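Local coordinates for fimbrial subunit type 1 (Actinomyces oris, PDB 3UXF), which serves as the major subunit of the type 1 fimbriae, the filaments that this Gram-positive bacterium carries on its cell wall, at residues A[183-188]-A[318-323]; A[240-245]-A[271-276]; A[356-361]-A[412-417]; A[447-452]-A[456-461]. All blocks are in the same frame, centred on the assembly; numbering follows the deposited sequence.

Overall arrangement
The chain is a row of beta-rich domains, and the four contacts fall into two groups. Contacts 1 and 2 join the two sheets of the middle sandwich, their centres about 12 Å apart. Contacts 3 and 4 lie in the C-terminal prealbumin-like domain, with centres about 13 Å apart and about 46 to 50 Å from the first pair. These two touch directly: Lys360 CE meets Glu449 OE2 at 3.4 Å, and Leu358 CD1 meets Leu447 CD1 at 3.8 Å. Contacts 1 and 3 each carry an isopeptide lysine, Lys187 and Lys360, while contact 4 brings Glu449 beside the second link and reaches a calcium ion through Asp461.

Contact 1: A[183-188]-A[318-323]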
loop_
_atom_site.group_PDB
_atom_site.type_symbol
_atom_site.label_atom_id
_atom_site.label_comp_id
_atom_site.label_asym_id
_atom_site.label_seq_id
_atom_site.Cartn_x
_atom_site.Cartn_y
_atom_site.Cartn_z
ATOM N N SER A 183 4.865 -1.738 -11.595
ATOM C CA SER A 183 3.753 -0.814 -11.569
ATOM C C SER A 183 3.345 -0.394 -10.176
ATOM O O SER A 183 2.713 0.644 -10.011
ATOM C CB SER A 183 2.562 -1.411 -12.303
ATOM O OG SER A 183 2.250 -2.682 -11.759
ATOM N N GLY A 184 3.691 -1.187 -9.162
ATOM C CA GLY A 184 3.410 -0.740 -7.815
ATOM C C GLY A 184 3.299 -1.824 -6.761
ATOM O O GLY A 184 3.306 -3.022 -7.069
ATOM N N VAL A 185 3.237 -1.372 -5.518
ATOM C CA VAL A 185 2.965 -2.239 -4.391
ATOM C C VAL A 185 1.882 -1.544 -3.596
ATOM O O VAL A 185 1.890 -0.320 -3.463
ATOM C CB VAL A 185 4.211 -2.488 -3.537
ATOM C CG1 VAL A 185 5.303 -3.194 -4.374
ATOM C CG2 VAL A 185 4.735 -1.185 -2.943
ATOM N N ASP A 186 0.956 -2.314 -3.029
ATOM C CA ASP A 186 -0.191 -1.717 -2.384
ATOM C C ASP A 186 -0.630 -2.585 -1.222
ATOM O O ASP A 186 -0.395 -3.797 -1.242
ATOM C CB ASP A 186 -1.355 -1.635 -3.380
ATOM C CG ASP A 186 -1.063 -0.651 -4.519
ATOM O OD1 ASP A 186 -1.222 0.578 -4.293
ATOM O OD2 ASP A 186 -0.667 -1.090 -5.638
ATOM N N LYS A 187 -1.155 -1.939 -0.187
ATOM C CA LYS A 187 -1.760 -2.688 0.919
ATOM C C LYS A 187 -3.151 -2.160 1.162
ATOM O O LYS A 187 -3.363 -0.946 1.122
ATOM C CB LYS A 187 -0.932 -2.545 2.210
ATOM C CG LYS A 187 -1.553 -3.351 3.360
ATOM C CD LYS A 187 -0.547 -3.400 4.584
ATOM C CE LYS A 187 -1.279 -4.044 5.747
ATOM N NZ LYS A 187 -0.354 -4.554 6.807
ATOM N N GLN A 188 -4.091 -3.069 1.396
ATOM C CA GLN A 188 -5.450 -2.687 1.754
ATOM C C GLN A 188 -5.826 -3.344 3.052
ATOM O O GLN A 188 -5.248 -4.372 3.464
ATOM C CB GLN A 188 -6.425 -3.230 0.713
ATOM C CG GLN A 188 -6.168 -2.640 -0.686
ATOM C CD GLN A 188 -6.913 -3.390 -1.753
ATOM O OE1 GLN A 188 -6.420 -4.378 -2.296
ATOM N NE2 GLN A 188 -8.137 -2.937 -2.060
ATOM N N ALA A 318 3.467 -2.847 4.307
ATOM C CA ALA A 318 4.214 -3.971 3.737
ATOM C C ALA A 318 5.306 -3.440 2.824
ATOM O O ALA A 318 5.290 -2.253 2.473
ATOM C CB ALA A 318 3.298 -4.937 2.970
ATOM N N GLY A 319 6.266 -4.294 2.523
ATOM C CA GLY A 319 7.338 -3.923 1.606
ATOM C C GLY A 319 7.662 -5.092 0.719
ATOM O O GLY A 319 7.539 -6.248 1.104
ATOM N N LEU A 320 8.148 -4.785 -0.476
ATOM C CA LEU A 320 8.524 -5.818 -1.424
ATOM C C LEU A 320 10.029 -5.883 -1.665
ATOM O O LEU A 320 10.672 -4.868 -1.906
ATOM C CB LEU A 320 7.809 -5.593 -2.756
ATOM C CG LEU A 320 8.300 -6.437 -3.932
ATOM C CD1 LEU A 320 7.927 -7.895 -3.738
ATOM C CD2 LEU A 320 7.738 -5.906 -5.238
ATOM N N ILE A 321 10.573 -7.092 -1.604
ATOM C CA ILE A 321 11.956 -7.348 -1.977
ATOM C C ILE A 321 11.847 -8.194 -3.237
ATOM O O ILE A 321 11.581 -9.387 -3.168
ATOM C CB ILE A 321 12.723 -8.096 -0.882
ATOM C CG1 ILE A 321 12.875 -7.209 0.354
ATOM C CG2 ILE A 321 14.088 -8.525 -1.389
ATOM C CD1 ILE A 321 13.373 -7.942 1.573
ATOM N N PRO A 322 12.018 -7.549 -4.387
ATOM C CA PRO A 322 11.754 -8.174 -5.687
ATOM C C PRO A 322 12.926 -8.894 -6.348
ATOM O O PRO A 322 12.714 -9.548 -7.363
ATOM C CB PRO A 322 11.347 -6.981 -6.546
ATOM C CG PRO A 322 12.166 -5.859 -6.007
ATOM C CD PRO A 322 12.398 -6.135 -4.534
ATOM N N ASN A 323 14.130 -8.773 -5.805
ATOM C CA ASN A 323 15.286 -9.447 -6.385
ATOM C C ASN A 323 16.330 -9.793 -5.334
ATOM O O ASN A 323 16.108 -9.571 -4.147
ATOM C CB ASN A 323 15.895 -8.626 -7.522
ATOM C CG ASN A 323 16.351 -7.261 -7.073
ATOM O OD1 ASN A 323 17.142 -7.134 -6.144
ATOM N ND2 ASN A 323 15.858 -6.227 -7.739
#
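Ala318 opens the contact by lying beside the stem of Lys187: its backbone N is 4.1 Å from Lys187 CD, and its CB is 4.4 Å from that same methylene. The lysine comes across fully extended, with CG anti to the backbone N (chi1 -179°), and passes Ala318 to reach Asn316 CG on the same strand, where NZ forms the covalent isopeptide link. Asp227 OD2 accepts a hydrogen bond from that nitrogen, and Tyr203 lies against the lysine. The backbone of Gly319 then pairs with Val226. At Leu320 the chain faces 183-188 again. One methyl of Val185, CG1, fits against the leucine, 3.7 Å from Leu320 CD2 and 3.8 Å from Leu320 CB, so it touches both root and tip of that side chain. No hydrogen bond joins the two segments; the contact is apolar and between opposing sheets, and a covalent Lys-Asn crosslink between them is consistent with a CnaA-type domain. Strand 185-190 is an edge of its sheet and pairs with 201-208, whose Ile205 and Thr207 pack on Ala318 and Leu320, while 312-321 runs between strands 224-229 and 344-362.

Contact 2: A[240-245]-A[271-276]; sequences PVVKIV and ATIQLT
Val242 and Ile273 mark the closest passage of two strands that run obliquely in the same general sense, their CA atoms 8.5 Å apart and no hydrogen bond linking the backbones. Into that gap both residues send their side chains, and the isoleucine does most of the work. Its CG2 methyl meets Val242 CG2 at 4.0 Å, and its CD1 lies 4.2 Å from the same valine methyl, so a single branch of Val242 rests against two arms of Ile273. The bend of the isoleucine explains this: with chi1 -67° and chi2 -68°, CD1 is folded round instead of continuing straight out. From there CD1 also reaches the proline ring of Pro240, lying 4.1 Å from Pro240 CB. The valine and isoleucine side chains run antiparallel and offset, overlapping along their flanks rather than butting end to end. Leucines and valines from neighbouring strands close round them: Leu260 packs on both Pro240 and Ile273, Val298 on Ile273, and Leu296 on Val242, with Tyr258 also against the valine. Just beyond the apolar patch the second strand ends at Thr276, the N-cap of helix 277-288; Thr276 OG1 accepts a hydrogen bond from the backbone N of Gly279. Strand 241-245 belongs to the sheet that pairs it with 295-302, and 269-275 to the sheet that pairs it with 224-229 and 258-264. Branched aliphatic side chains interleaved between two such layers, without polar bonds, are typical of the hydrophobic core of a beta sandwich.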
loop_
_atom_site.group_PDB
_atom_site.type_symbol
_atom_site.label_atom_id
_atom_site.label_comp_id
_atom_site.label_asym_id
_atom_site.label_seq_id
_atom_site.Cartn_x
_atom_site.Cartn_y
_atom_site.Cartn_z
ATOM N N PRO A 240 -2.278 -17.240 6.249
ATOM C CA PRO A 240 -2.092 -16.551 4.966
ATOM C C PRO A 240 -2.676 -17.325 3.776
ATOM O O PRO A 240 -2.677 -18.576 3.784
ATOM C CB PRO A 240 -0.574 -16.488 4.802
ATOM C CG PRO A 240 -0.026 -17.506 5.783
ATOM C CD PRO A 240 -0.997 -17.622 6.885
ATOM N N VAL A 241 -3.093 -16.559 2.756
ATOM C CA VAL A 241 -3.464 -17.088 1.458
ATOM C C VAL A 241 -2.635 -16.291 0.461
ATOM O O VAL A 241 -2.569 -15.060 0.561
ATOM C CB VAL A 241 -4.955 -16.901 1.170
ATOM C CG1 VAL A 241 -5.263 -17.389 -0.234
ATOM C CG2 VAL A 241 -5.755 -17.706 2.163
ATOM N N VAL A 242 -1.965 -16.987 -0.454
ATOM C CA VAL A 242 -1.095 -16.351 -1.436
ATOM C C VAL A 242 -1.557 -16.743 -2.827
ATOM O O VAL A 242 -1.745 -17.919 -3.110
ATOM C CB VAL A 242 0.378 -16.775 -1.276
ATOM C CG1 VAL A 242 1.270 -16.018 -2.271
ATOM C CG2 VAL A 242 0.826 -16.500 0.184
ATOM N N LYS A 243 -1.741 -15.748 -3.672
ATOM C CA LYS A 243 -2.209 -15.971 -5.045
ATOM C C LYS A 243 -1.372 -15.208 -6.040
ATOM O O LYS A 243 -0.746 -14.198 -5.715
ATOM C CB LYS A 243 -3.642 -15.469 -5.208
ATOM C CG LYS A 243 -4.662 -16.152 -4.246
ATOM C CD LYS A 243 -6.052 -15.639 -4.548
ATOM C CE LYS A 243 -7.063 -16.377 -3.711
ATOM N NZ LYS A 243 -8.443 -15.944 -4.115
ATOM N N ILE A 244 -1.427 -15.647 -7.288
ATOM C CA ILE A 244 -0.988 -14.784 -8.376
ATOM C C ILE A 244 -2.277 -14.317 -9.029
ATOM O O ILE A 244 -3.079 -15.148 -9.445
ATOM C CB ILE A 244 -0.117 -15.554 -9.372
ATOM C CG1 ILE A 244 1.153 -16.074 -8.699
ATOM C CG2 ILE A 244 0.271 -14.623 -10.565
ATOM C CD1 ILE A 244 2.049 -16.922 -9.640
ATOM N N VAL A 245 -2.488 -12.999 -9.080
ATOM C CA VAL A 245 -3.728 -12.418 -9.610
ATOM C C VAL A 245 -3.468 -11.719 -10.919
ATOM O O VAL A 245 -2.334 -11.514 -11.291
ATOM C CB VAL A 245 -4.421 -11.452 -8.619
ATOM C CG1 VAL A 245 -4.778 -12.217 -7.315
ATOM C CG2 VAL A 245 -3.563 -10.247 -8.286
ATOM N N ALA A 271 6.305 -10.363 9.522
ATOM C CA ALA A 271 5.871 -11.554 8.805
ATOM C C ALA A 271 6.394 -11.427 7.392
ATOM O O ALA A 271 6.157 -10.414 6.741
ATOM C CB ALA A 271 4.357 -11.621 8.763
ATOM N N THR A 272 7.097 -12.444 6.912
ATOM C CA THR A 272 7.598 -12.439 5.543
ATOM C C THR A 272 6.984 -13.616 4.797
ATOM O O THR A 272 7.016 -14.767 5.279
ATOM C CB THR A 272 9.121 -12.637 5.525
ATOM O OG1 THR A 272 9.735 -11.548 6.226
ATOM C CG2 THR A 272 9.648 -12.633 4.085
ATOM N N ILE A 273 6.423 -13.340 3.619
ATOM C CA ILE A 273 6.071 -14.405 2.691
ATOM C C ILE A 273 7.230 -14.497 1.716
ATOM O O ILE A 273 7.532 -13.538 1.007
ATOM C CB ILE A 273 4.737 -14.116 1.951
ATOM C CG1 ILE A 273 3.549 -14.146 2.910
ATOM C CG2 ILE A 273 4.537 -15.083 0.765
ATOM C CD1 ILE A 273 3.211 -15.483 3.471
ATOM N N GLN A 274 7.916 -15.626 1.746
ATOM C CA GLN A 274 9.112 -15.834 0.939
ATOM C C GLN A 274 8.804 -16.891 -0.110
ATOM O O GLN A 274 8.477 -18.014 0.231
ATOM C CB GLN A 274 10.241 -16.283 1.874
ATOM C CG GLN A 274 11.589 -16.622 1.195
ATOM C CD GLN A 274 12.528 -17.257 2.222
ATOM O OE1 GLN A 274 12.375 -18.432 2.561
ATOM N NE2 GLN A 274 13.439 -16.449 2.786
ATOM N N LEU A 275 8.864 -16.515 -1.386
ATOM C CA LEU A 275 8.616 -17.504 -2.433
ATOM C C LEU A 275 9.783 -18.521 -2.445
ATOM O O LEU A 275 10.960 -18.139 -2.284
ATOM C CB LEU A 275 8.509 -16.788 -3.764
ATOM C CG LEU A 275 7.132 -16.493 -4.373
ATOM C CD1 LEU A 275 5.902 -16.428 -3.448
ATOM C CD2 LEU A 275 7.127 -15.439 -5.464
ATOM N N THR A 276 9.466 -19.797 -2.633
ATOM C CA THR A 276 10.479 -20.851 -2.805
ATOM C C THR A 276 10.993 -20.830 -4.240
ATOM O O THR A 276 10.534 -20.039 -5.069
ATOM C CB THR A 276 9.844 -22.233 -2.592
ATOM O OG1 THR A 276 8.802 -22.391 -3.558
ATOM C CG2 THR A 276 9.241 -22.371 -1.196
#

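Contact 3: A[356-361]-A[412-417]. Unlike the reference sequence in segment 356-361: Ile357 (reference Val).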
loop_
_atom_site.group_PDB
_atom_site.type_symbol
_atom_site.label_atom_id
_atom_site.label_comp_id
_atom_site.label_asym_id
_atom_site.label_seq_id
_atom_site.Cartn_x
_atom_site.Cartn_y
_atom_site.Cartn_z
ATOM N N VAL A 356 -16.212 5.063 23.587
ATOM C CA VAL A 356 -17.442 5.791 23.840
ATOM C C VAL A 356 -17.631 5.841 25.342
ATOM O O VAL A 356 -17.517 4.816 26.010
ATOM C CB VAL A 356 -18.649 5.066 23.211
ATOM C CG1 VAL A 356 -19.935 5.729 23.617
ATOM C CG2 VAL A 356 -18.480 5.045 21.663
ATOM N N ILE A 357 -17.887 7.026 25.890
ATOM C CA ILE A 357 -18.269 7.108 27.308
ATOM C C ILE A 357 -19.753 7.419 27.365
ATOM O O ILE A 357 -20.173 8.471 26.867
ATOM C CB ILE A 357 -17.484 8.188 28.075
ATOM C CG1 ILE A 357 -16.001 7.851 28.062
ATOM C CG2 ILE A 357 -17.937 8.213 29.517
ATOM C CD1 ILE A 357 -15.088 8.992 28.598
ATOM N N LEU A 358 -20.545 6.502 27.925
ATOM C CA LEU A 358 -21.984 6.678 27.991
ATOM C C LEU A 358 -22.294 7.203 29.385
ATOM O O LEU A 358 -21.960 6.548 30.377
ATOM C CB LEU A 358 -22.645 5.322 27.738
ATOM C CG LEU A 358 -24.167 5.241 27.590
ATOM C CD1 LEU A 358 -24.538 3.823 27.102
ATOM C CD2 LEU A 358 -24.881 5.519 28.893
ATOM N N THR A 359 -22.924 8.378 29.455
ATOM C CA THR A 359 -23.422 8.908 30.728
ATOM C C THR A 359 -24.933 8.778 30.782
ATOM O O THR A 359 -25.646 9.217 29.870
ATOM C CB THR A 359 -23.074 10.384 30.898
ATOM O OG1 THR A 359 -21.651 10.510 30.951
ATOM C CG2 THR A 359 -23.687 10.957 32.207
ATOM N N LYS A 360 -25.424 8.160 31.847
ATOM C CA LYS A 360 -26.851 7.970 32.019
ATOM C C LYS A 360 -27.410 8.999 32.985
ATOM O O LYS A 360 -26.864 9.217 34.061
ATOM C CB LYS A 360 -27.150 6.560 32.530
ATOM C CG LYS A 360 -28.631 6.243 32.645
ATOM C CD LYS A 360 -29.268 6.063 31.279
ATOM C CE LYS A 360 -30.666 5.488 31.394
ATOM N NZ LYS A 360 -31.656 6.493 31.861
ATOM N N THR A 361 -28.504 9.632 32.589
ATOM C CA THR A 361 -29.165 10.601 33.445
ATOM C C THR A 361 -30.673 10.461 33.301
ATOM O O THR A 361 -31.163 9.480 32.747
ATOM C CB THR A 361 -28.717 12.042 33.135
ATOM O OG1 THR A 361 -29.131 12.911 34.197
ATOM C CG2 THR A 361 -29.316 12.525 31.828
ATOM N N PHE A 412 -23.431 -3.579 28.268
ATOM C CA PHE A 412 -22.638 -2.570 28.941
ATOM C C PHE A 412 -23.499 -1.973 30.043
ATOM O O PHE A 412 -24.616 -1.527 29.765
ATOM C CB PHE A 412 -22.153 -1.513 27.927
ATOM C CG PHE A 412 -21.331 -2.113 26.871
ATOM C CD1 PHE A 412 -21.935 -2.659 25.747
ATOM C CD2 PHE A 412 -19.966 -2.295 27.053
ATOM C CE1 PHE A 412 -21.178 -3.343 24.776
ATOM C CE2 PHE A 412 -19.201 -2.958 26.099
ATOM C CZ PHE A 412 -19.804 -3.481 24.965
ATOM N N THR A 413 -23.007 -2.011 31.287
ATOM C CA THR A 413 -23.822 -1.621 32.437
ATOM C C THR A 413 -23.259 -0.378 33.141
ATOM O O THR A 413 -22.052 -0.348 33.475
ATOM C CB THR A 413 -23.884 -2.777 33.469
ATOM O OG1 THR A 413 -24.436 -3.931 32.828
ATOM C CG2 THR A 413 -24.785 -2.387 34.658
ATOM N N THR A 414 -24.117 0.637 33.375
ATOM C CA THR A 414 -23.652 1.842 34.056
ATOM C C THR A 414 -23.326 1.548 35.531
ATOM O O THR A 414 -24.028 0.762 36.197
ATOM C CB THR A 414 -24.643 3.012 33.987
ATOM O OG1 THR A 414 -25.931 2.617 34.459
ATOM C CG2 THR A 414 -24.741 3.534 32.521
ATOM N N ALA A 415 -22.264 2.188 35.994
ATOM C CA ALA A 415 -21.787 2.019 37.373
ATOM C C ALA A 415 -21.070 3.290 37.805
ATOM O O ALA A 415 -20.856 4.219 37.022
ATOM C CB ALA A 415 -20.830 0.855 37.414
ATOM N N GLY A 416 -20.658 3.348 39.072
ATOM C CA GLY A 416 -19.983 4.541 39.526
ATOM C C GLY A 416 -20.931 5.717 39.613
ATOM O O GLY A 416 -21.872 5.705 40.405
ATOM N N GLN A 417 -20.675 6.728 38.790
ATOM C CA GLN A 417 -21.516 7.904 38.726
ATOM C C GLN A 417 -22.426 7.858 37.497
ATOM O O GLN A 417 -22.539 8.843 36.761
ATOM C CB GLN A 417 -20.646 9.155 38.683
ATOM C CG GLN A 417 -19.811 9.322 39.955
ATOM C CD GLN A 417 -20.698 9.489 41.167
ATOM O OE1 GLN A 417 -21.484 10.431 41.241
ATOM N NE2 GLN A 417 -20.588 8.568 42.117
HETATM O O HOH W 1 -24.844 10.301 35.621
#
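The first strand of the prealbumin-like domain, which carries the isopeptide lysine, is packed here by the threonine that follows the short strand 412-413. Thr414 touches it with one atom, the methyl CG2, which sits 3.9 Å from Lys360 CB and 4.1 Å from Leu358 CD2. It thus bears on two side chains that project from the same face of the strand, and it crosses Leu358 at about a right angle. The rotation of Thr414 (chi1 54°) divides its two branches cleanly: CG2 faces the strand, while OG1 is held by two bonds, one to the carbonyl O of Tyr372 and one from the backbone N of Ala375. That double grip fixes which branch the core receives. Lys360 starts out toward Thr414, then bends away at chi2 (72°) and again at chi4, carrying NZ to its covalent link with Asp484 CG. The same nitrogen donates to the carbonyl O of Thr361 at 3.2 Å, with an N-H...O angle of 160°, so the linked nitrogen's N-H is satisfied within its own strand. Where the segments diverge, a water spans them, donating to Lys360 O at 2.8 Å and to Gln417 O at 3.0 Å. Val482, on the strand that bears Asp484, packs on both Leu358 and Lys360, and Leu447 and Glu449 reach these two from strand 444-451. A lysine on the first strand joined to an aspartate on the last, parallel strand, within an apolar setting and close to a glutamate, is consistent with the CnaB-type isopeptide domains of Gram-positive pilins.

Contact 4: A[447-452]-A[456-461]. With CA (calcium ion), chain B.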
loop_
_atom_site.group_PDB
_atom_site.type_symbol
_atom_site.label_atom_id
_atom_site.label_comp_id
_atom_site.label_asym_id
_atom_site.label_seq_id
_atom_site.Cartn_x
_atom_site.Cartn_y
_atom_site.Cartn_z
ATOM N N LEU A 447 -27.401 2.786 20.269
ATOM C CA LEU A 447 -27.555 2.158 21.599
ATOM C C LEU A 447 -28.961 1.626 21.716
ATOM O O LEU A 447 -29.898 2.268 21.273
ATOM C CB LEU A 447 -27.357 3.192 22.691
ATOM C CG LEU A 447 -25.990 3.847 22.769
ATOM C CD1 LEU A 447 -26.024 4.933 23.810
ATOM C CD2 LEU A 447 -24.921 2.804 23.067
ATOM N N VAL A 448 -29.123 0.441 22.297
ATOM C CA VAL A 448 -30.449 0.006 22.721
ATOM C C VAL A 448 -30.383 -0.162 24.220
ATOM O O VAL A 448 -29.559 -0.905 24.746
ATOM C CB VAL A 448 -30.839 -1.319 22.050
ATOM C CG1 VAL A 448 -32.116 -1.890 22.683
ATOM C CG2 VAL A 448 -31.018 -1.102 20.524
ATOM N N GLU A 449 -31.254 0.555 24.925
ATOM C CA GLU A 449 -31.348 0.385 26.369
ATOM C C GLU A 449 -32.099 -0.913 26.686
ATOM O O GLU A 449 -33.291 -1.022 26.471
ATOM C CB GLU A 449 -32.006 1.601 27.003
ATOM C CG GLU A 449 -31.951 1.589 28.526
ATOM C CD GLU A 449 -32.347 2.919 29.162
ATOM O OE1 GLU A 449 -32.270 3.977 28.493
ATOM O OE2 GLU A 449 -32.731 2.926 30.385
ATOM N N THR A 450 -31.348 -1.902 27.155
ATOM C CA THR A 450 -31.927 -3.220 27.430
ATOM C C THR A 450 -32.373 -3.416 28.864
ATOM O O THR A 450 -33.089 -4.390 29.108
ATOM C CB THR A 450 -30.966 -4.379 27.016
ATOM O OG1 THR A 450 -29.722 -4.194 27.678
ATOM C CG2 THR A 450 -30.712 -4.346 25.515
ATOM N N LYS A 451 -31.931 -2.560 29.795
ATOM C CA LYS A 451 -32.491 -2.623 31.146
ATOM C C LYS A 451 -32.473 -1.223 31.704
ATOM O O LYS A 451 -31.421 -0.568 31.741
ATOM C CB LYS A 451 -31.670 -3.575 32.014
ATOM C CG LYS A 451 -32.263 -3.752 33.421
ATOM C CD LYS A 451 -31.738 -5.042 34.026
ATOM C CE LYS A 451 -32.485 -5.442 35.304
ATOM N NZ LYS A 451 -32.086 -4.610 36.455
ATOM N N ALA A 452 -33.644 -0.754 32.142
ATOM C CA ALA A 452 -33.695 0.559 32.737
ATOM C C ALA A 452 -33.197 0.535 34.161
ATOM O O ALA A 452 -33.363 -0.488 34.856
ATOM C CB ALA A 452 -35.115 1.086 32.698
ATOM N N TYR A 456 -36.990 4.040 36.541
ATOM C CA TYR A 456 -37.041 4.666 35.205
ATOM C C TYR A 456 -37.619 3.756 34.118
ATOM O O TYR A 456 -37.775 2.548 34.301
ATOM C CB TYR A 456 -35.656 5.161 34.790
ATOM C CG TYR A 456 -35.143 6.180 35.752
ATOM C CD1 TYR A 456 -35.405 7.524 35.570
ATOM C CD2 TYR A 456 -34.465 5.788 36.886
ATOM C CE1 TYR A 456 -34.959 8.454 36.459
ATOM C CE2 TYR A 456 -34.031 6.711 37.798
ATOM C CZ TYR A 456 -34.276 8.040 37.581
ATOM O OH TYR A 456 -33.858 8.961 38.515
ATOM N N ASN A 457 -37.973 4.369 32.987
ATOM C CA ASN A 457 -38.520 3.647 31.860
ATOM C C ASN A 457 -37.405 3.219 30.919
ATOM O O ASN A 457 -36.319 3.812 30.878
ATOM C CB ASN A 457 -39.452 4.554 31.086
ATOM C CG ASN A 457 -40.787 4.713 31.752
ATOM O OD1 ASN A 457 -41.611 3.763 31.769
ATOM N ND2 ASN A 457 -40.990 5.851 32.381
ATOM N N LEU A 458 -37.698 2.165 30.175
ATOM C CA LEU A 458 -36.930 1.851 28.975
ATOM C C LEU A 458 -37.153 2.970 27.946
ATOM O O LEU A 458 -37.966 3.863 28.155
ATOM C CB LEU A 458 -37.388 0.503 28.425
ATOM C CG LEU A 458 -36.957 -0.721 29.250
ATOM C CD1 LEU A 458 -37.900 -1.889 28.925
ATOM C CD2 LEU A 458 -35.506 -1.094 28.941
ATOM N N GLN A 459 -36.427 2.918 26.836
ATOM C CA GLN A 459 -36.571 3.891 25.756
ATOM C C GLN A 459 -37.586 3.457 24.703
ATOM O O GLN A 459 -37.782 2.256 24.437
ATOM C CB GLN A 459 -35.233 4.110 25.040
ATOM C CG GLN A 459 -34.156 4.707 25.906
ATOM C CD GLN A 459 -34.409 6.129 26.262
ATOM O OE1 GLN A 459 -35.090 6.859 25.524
ATOM N NE2 GLN A 459 -33.802 6.571 27.360
ATOM N N ALA A 460 -38.192 4.435 24.029
ATOM C CA ALA A 460 -39.073 4.139 22.930
ATOM C C ALA A 460 -38.333 3.572 21.717
ATOM O O ALA A 460 -38.817 2.666 21.060
ATOM C CB ALA A 460 -39.834 5.391 22.545
ATOM N N ASP A 461 -37.156 4.126 21.456
ATOM C CA ASP A 461 -36.402 3.866 20.242
ATOM C C ASP A 461 -34.946 3.543 20.559
ATOM O O ASP A 461 -34.453 3.889 21.629
ATOM C CB ASP A 461 -36.380 5.155 19.413
ATOM C CG ASP A 461 -37.692 5.424 18.711
ATOM O OD1 ASP A 461 -38.331 4.482 18.199
ATOM O OD2 ASP A 461 -38.080 6.606 18.679
HETATM CA CA CA B . -39.965 6.051 17.177
HETATM O O HOH W 2 -35.068 0.750 25.390
HETATM O O HOH W 3 -33.327 1.724 23.313
HETATM O O HOH W 4 -41.993 6.809 16.134
HETATM O O HOH W 5 -40.982 3.806 16.836
HETATM O O HOH W 6 -39.372 8.378 16.581
#
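Glu449 and Gln459 supply the direct polar bond: Gln459 NE2 donates to Glu449 OE1 at 3.2 Å with an N-H...O angle of 157°. The acceptor lies in the plane of the amide, but the donor meets the carboxylate on its syn side and 27° out of plane, and the two flat groups are turned 50° apart. Thr483 O takes a second bond from the same NE2, which fixes the amide's rotation. Elsewhere the backbones are bridged by water. One water donates to Glu449 O and accepts from Gln459 N, at 2.7 and 2.9 Å; another accepts from Glu449 N and donates to Asp461 O. Leu458 CD2 makes van der Waals contact with the backbone, 3.3 Å from Glu449 O and 3.7 Å from Ala452 N, while the apolar pair is Ala452 CB and Leu458 CG at 4.3 Å. The metal bonds stand at the far end: both carboxylate oxygens of Asp461 hold calcium at 2.5 Å, with three waters and Ser387 O completing its ligands. Glu449 also lies beside the Lys360-Asp484 link, consistent with the glutamate that accompanies the isopeptide bond in CnaB-type domains. Across the strand's other edge, Thr450 and Lys451 form a classic beta bulge opposite Gln376. Segment 456-461 runs back beside strand 444-451, which pairs with 376-385, while Val482 of strand 478-484 packs against both Glu449 and Gln459.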